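Local coordinates for protein probable zinc protease PqqL (Escherichia coli, PDB 6OFT) that probably acts as a zinc-dependent periplasmic peptidase of the M16 family, the chain here being the first half of the protein, at residues R323-M331 with E433-K444. Sequence-based numbering, arbitrary orientation.
Sequences RVNARDDNM and EQMVNNEVAAKK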
loop_
_atom_site.group_PDB
_atom_site.type_symbol
_atom_site.label_atom_id
_atom_site.label_comp_id
_atom_site.label_asym_id
_atom_site.label_seq_id
_atom_site.Cartn_x
_atom_site.Cartn_y
_atom_site.Cartn_z
ATOM N N ARG A 323 1.329 5.386 18.185
ATOM C CA ARG A 323 2.653 5.943 18.426
ATOM C C ARG A 323 2.646 7.311 19.091
ATOM O O ARG A 323 1.798 8.144 18.782
ATOM C CB ARG A 323 3.432 5.983 17.098
ATOM C CG ARG A 323 4.864 6.532 17.207
ATOM C CD ARG A 323 5.563 6.577 15.863
ATOM N NE ARG A 323 5.742 5.246 15.277
ATOM C CZ ARG A 323 6.686 4.387 15.645
ATOM N NH1 ARG A 323 7.541 4.702 16.612
ATOM N NH2 ARG A 323 6.783 3.203 15.052
ATOM N N VAL A 324 3.616 7.534 20.002
ATOM C CA VAL A 324 3.869 8.812 20.652
ATOM C C VAL A 324 5.356 9.129 20.424
ATOM O O VAL A 324 6.221 8.326 20.789
ATOM C CB VAL A 324 3.454 8.886 22.153
ATOM C CG1 VAL A 324 4.042 10.123 22.824
ATOM C CG2 VAL A 324 1.933 8.874 22.319
ATOM N N ASN A 325 5.643 10.288 19.803
ATOM C CA ASN A 325 7.002 10.750 19.538
ATOM C C ASN A 325 7.548 11.494 20.747
ATOM O O ASN A 325 6.874 12.363 21.310
ATOM C CB ASN A 325 7.056 11.598 18.272
ATOM C CG ASN A 325 6.474 10.901 17.056
ATOM O OD1 ASN A 325 5.610 11.446 16.360
ATOM N ND2 ASN A 325 6.910 9.672 16.786
ATOM N N ALA A 326 8.758 11.110 21.172
ATOM C CA ALA A 326 9.429 11.676 22.332
ATOM C C ALA A 326 10.062 13.038 22.091
ATOM O O ALA A 326 10.551 13.337 20.997
ATOM C CB ALA A 326 10.468 10.707 22.864
ATOM N N ARG A 327 10.038 13.861 23.144
ATOM C CA ARG A 327 10.666 15.173 23.201
ATOM C C ARG A 327 12.117 14.842 23.557
ATOM O O ARG A 327 12.381 14.386 24.675
ATOM C CB ARG A 327 9.995 16.019 24.296
ATOM C CG ARG A 327 10.674 17.346 24.575
ATOM C CD ARG A 327 10.006 18.046 25.741
ATOM N NE ARG A 327 10.473 19.424 25.898
ATOM C CZ ARG A 327 9.980 20.462 25.230
ATOM N NH1 ARG A 327 10.462 21.679 25.437
ATOM N NH2 ARG A 327 9.008 20.289 24.341
ATOM N N ASP A 328 13.027 14.977 22.563
ATOM C CA ASP A 328 14.458 14.666 22.659
ATOM C C ASP A 328 14.702 13.169 22.960
ATOM O O ASP A 328 14.416 12.315 22.109
ATOM C CB ASP A 328 15.186 15.583 23.676
ATOM C CG ASP A 328 15.030 17.071 23.424
ATOM O OD1 ASP A 328 15.373 17.523 22.304
ATOM O OD2 ASP A 328 14.588 17.790 24.357
ATOM N N ASP A 329 15.199 12.874 24.181
ATOM C CA ASP A 329 15.539 11.544 24.691
ATOM C C ASP A 329 14.626 11.126 25.857
ATOM O O ASP A 329 14.874 10.106 26.503
ATOM C CB ASP A 329 17.021 11.534 25.133
ATOM C CG ASP A 329 17.993 11.945 24.041
ATOM O OD1 ASP A 329 17.656 11.775 22.845
ATOM O OD2 ASP A 329 19.086 12.438 24.378
ATOM N N ASN A 330 13.558 11.897 26.102
ATOM C CA ASN A 330 12.630 11.651 27.191
ATOM C C ASN A 330 11.677 10.494 26.861
ATOM O O ASN A 330 10.510 10.704 26.515
ATOM C CB ASN A 330 11.913 12.954 27.601
ATOM C CG ASN A 330 12.844 14.122 27.906
ATOM O OD1 ASN A 330 14.047 13.964 28.194
ATOM N ND2 ASN A 330 12.302 15.332 27.848
ATOM N N MET A 331 12.199 9.258 26.979
ATOM C CA MET A 331 11.453 8.025 26.700
ATOM C C MET A 331 10.343 7.754 27.714
ATOM O O MET A 331 9.305 7.204 27.342
ATOM C CB MET A 331 12.396 6.815 26.555
ATOM C CG MET A 331 13.480 6.993 25.482
ATOM S SD MET A 331 12.863 7.405 23.829
ATOM C CE MET A 331 12.356 5.791 23.259
ATOM N N GLU A 433 7.222 -1.257 20.712
ATOM C CA GLU A 433 8.423 -0.858 20.009
ATOM C C GLU A 433 8.901 0.534 20.398
ATOM O O GLU A 433 8.119 1.476 20.422
ATOM C CB GLU A 433 8.181 -0.937 18.497
ATOM C CG GLU A 433 9.405 -0.659 17.645
ATOM C CD GLU A 433 8.995 -0.311 16.235
ATOM O OE1 GLU A 433 8.842 -1.248 15.420
ATOM O OE2 GLU A 433 8.783 0.889 15.954
ATOM N N GLN A 434 10.201 0.656 20.656
ATOM C CA GLN A 434 10.838 1.931 20.940
ATOM C C GLN A 434 11.894 2.205 19.897
ATOM O O GLN A 434 12.564 1.283 19.446
ATOM C CB GLN A 434 11.443 1.975 22.345
ATOM C CG GLN A 434 10.396 2.302 23.411
ATOM C CD GLN A 434 10.875 2.007 24.800
ATOM O OE1 GLN A 434 11.004 2.896 25.642
ATOM N NE2 GLN A 434 11.131 0.747 25.081
ATOM N N MET A 435 12.048 3.473 19.525
ATOM C CA MET A 435 13.040 3.905 18.547
ATOM C C MET A 435 13.964 4.889 19.223
ATOM O O MET A 435 13.490 5.813 19.881
ATOM C CB MET A 435 12.356 4.505 17.316
ATOM C CG MET A 435 11.751 3.446 16.423
ATOM S SD MET A 435 10.818 4.094 15.021
ATOM C CE MET A 435 12.174 4.816 14.006
ATOM N N VAL A 436 15.278 4.605 19.175
ATOM C CA VAL A 436 16.334 5.413 19.805
ATOM C C VAL A 436 17.438 5.753 18.788
ATOM O O VAL A 436 17.724 4.941 17.904
ATOM C CB VAL A 436 16.881 4.818 21.133
ATOM C CG1 VAL A 436 15.799 4.800 22.203
ATOM C CG2 VAL A 436 17.479 3.422 20.945
ATOM N N ASN A 437 18.010 6.967 18.878
ATOM C CA ASN A 437 19.036 7.399 17.914
ATOM C C ASN A 437 20.358 7.858 18.552
ATOM O O ASN A 437 21.259 8.306 17.847
ATOM C CB ASN A 437 18.478 8.467 16.954
ATOM C CG ASN A 437 17.949 9.728 17.590
ATOM O OD1 ASN A 437 18.156 10.018 18.777
ATOM N ND2 ASN A 437 17.247 10.509 16.792
ATOM N N ASN A 438 20.476 7.731 19.872
ATOM C CA ASN A 438 21.683 8.071 20.632
ATOM C C ASN A 438 21.704 7.211 21.887
ATOM O O ASN A 438 20.688 6.581 22.208
ATOM C CB ASN A 438 21.772 9.578 20.942
ATOM C CG ASN A 438 20.652 10.113 21.797
ATOM O OD1 ASN A 438 20.637 9.941 23.022
ATOM N ND2 ASN A 438 19.700 10.786 21.175
ATOM N N GLU A 439 22.845 7.180 22.594
ATOM C CA GLU A 439 22.985 6.359 23.790
ATOM C C GLU A 439 22.295 6.958 25.024
ATOM O O GLU A 439 22.076 6.218 25.983
ATOM C CB GLU A 439 24.459 5.982 24.056
ATOM C CG GLU A 439 24.994 4.945 23.065
ATOM C CD GLU A 439 24.061 3.786 22.734
ATOM O OE1 GLU A 439 23.890 2.895 23.598
ATOM O OE2 GLU A 439 23.486 3.779 21.618
ATOM N N VAL A 440 21.893 8.251 24.993
ATOM C CA VAL A 440 21.143 8.854 26.113
ATOM C C VAL A 440 19.691 8.302 26.039
ATOM O O VAL A 440 19.191 7.782 27.038
ATOM C CB VAL A 440 21.176 10.409 26.151
ATOM C CG1 VAL A 440 20.463 10.952 27.390
ATOM C CG2 VAL A 440 22.602 10.950 26.067
ATOM N N ALA A 441 19.051 8.363 24.846
ATOM C CA ALA A 441 17.699 7.819 24.654
ATOM C C ALA A 441 17.699 6.291 24.817
ATOM O O ALA A 441 16.731 5.745 25.354
ATOM C CB ALA A 441 17.143 8.212 23.290
ATOM N N ALA A 442 18.802 5.610 24.390
ATOM C CA ALA A 442 18.978 4.151 24.489
ATOM C C ALA A 442 18.987 3.697 25.936
ATOM O O ALA A 442 18.387 2.672 26.260
ATOM C CB ALA A 442 20.261 3.711 23.792
ATOM N N LYS A 443 19.663 4.476 26.808
ATOM C CA LYS A 443 19.747 4.247 28.254
ATOM C C LYS A 443 18.394 4.595 28.894
ATOM O O LYS A 443 18.037 4.013 29.916
ATOM C CB LYS A 443 20.890 5.110 28.852
ATOM C CG LYS A 443 21.177 4.938 30.349
ATOM C CD LYS A 443 22.145 3.793 30.653
ATOM C CE LYS A 443 22.908 4.000 31.947
ATOM N NZ LYS A 443 22.047 3.845 33.152
ATOM N N LYS A 444 17.646 5.538 28.290
ATOM C CA LYS A 444 16.333 5.983 28.777
ATOM C C LYS A 444 15.164 5.088 28.344
ATOM O O LYS A 444 14.111 5.121 28.987
ATOM C CB LYS A 444 16.075 7.455 28.412
ATOM C CG LYS A 444 16.715 8.390 29.442
ATOM C CD LYS A 444 16.655 9.851 29.058
ATOM C CE LYS A 444 17.291 10.733 30.105
ATOM N NZ LYS A 444 17.132 12.172 29.772
HETATM O O HOH W 1 8.768 2.727 17.969
HETATM O O HOH W 2 9.399 5.185 25.382
#
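Met331 and Asp329 meet the 433-444 segment where the packing is tight. The methionine chain, bent at both chi2 and chi3, brings CE within 3.7 Å of Val436 CG1 and against Gln434, while its CG comes to 3.5 Å from Ala441 O. Beside it, Asp329 OD1 accepts from Asn438 ND2 at 2.8 Å; the N-H points almost straight at the oxygen (172°) and lies in the amide plane, yet reaches the carboxylate from above its plane. With chi1 at 62°, CG of Asn438 sits between its own N and C, and OD1 turns back to cap helix 439-444, accepting from Ala441 N at 2.9 Å and weakly from Val440 N. An alanine in place of Asn438 would probably leave both these helix-end amides and the Asp329 carboxylate without their mate. A water joins Met331 O to Gln434 OE1, and Gln434 NE2 donates to Leu446 O.

The solvent side is exposed Lys444: its CD lies 3.1 Å from Asp329 O, but NZ beyond finds no bonding partner across the contact, staying 3.9 Å from Asn330 OD1.

A separate polar end has Arg323 NH2 in a salt bridge with buried Glu433 OE2 (3.2 Å, 170°); a second water links Arg323 NH1 to that oxygen, and Arg156 engages OE1.

This is structural packing in the M16 inactive domain, away from the predicted zinc site. Arg323 and Glu433 reach across strand 256-264, which separates 317-326 from 430-436; beyond the strand ends, the type II' turn Arg327-Asn330 and the first residue of helix 331-348 join helix 439-444 from its N-cap to Lys444.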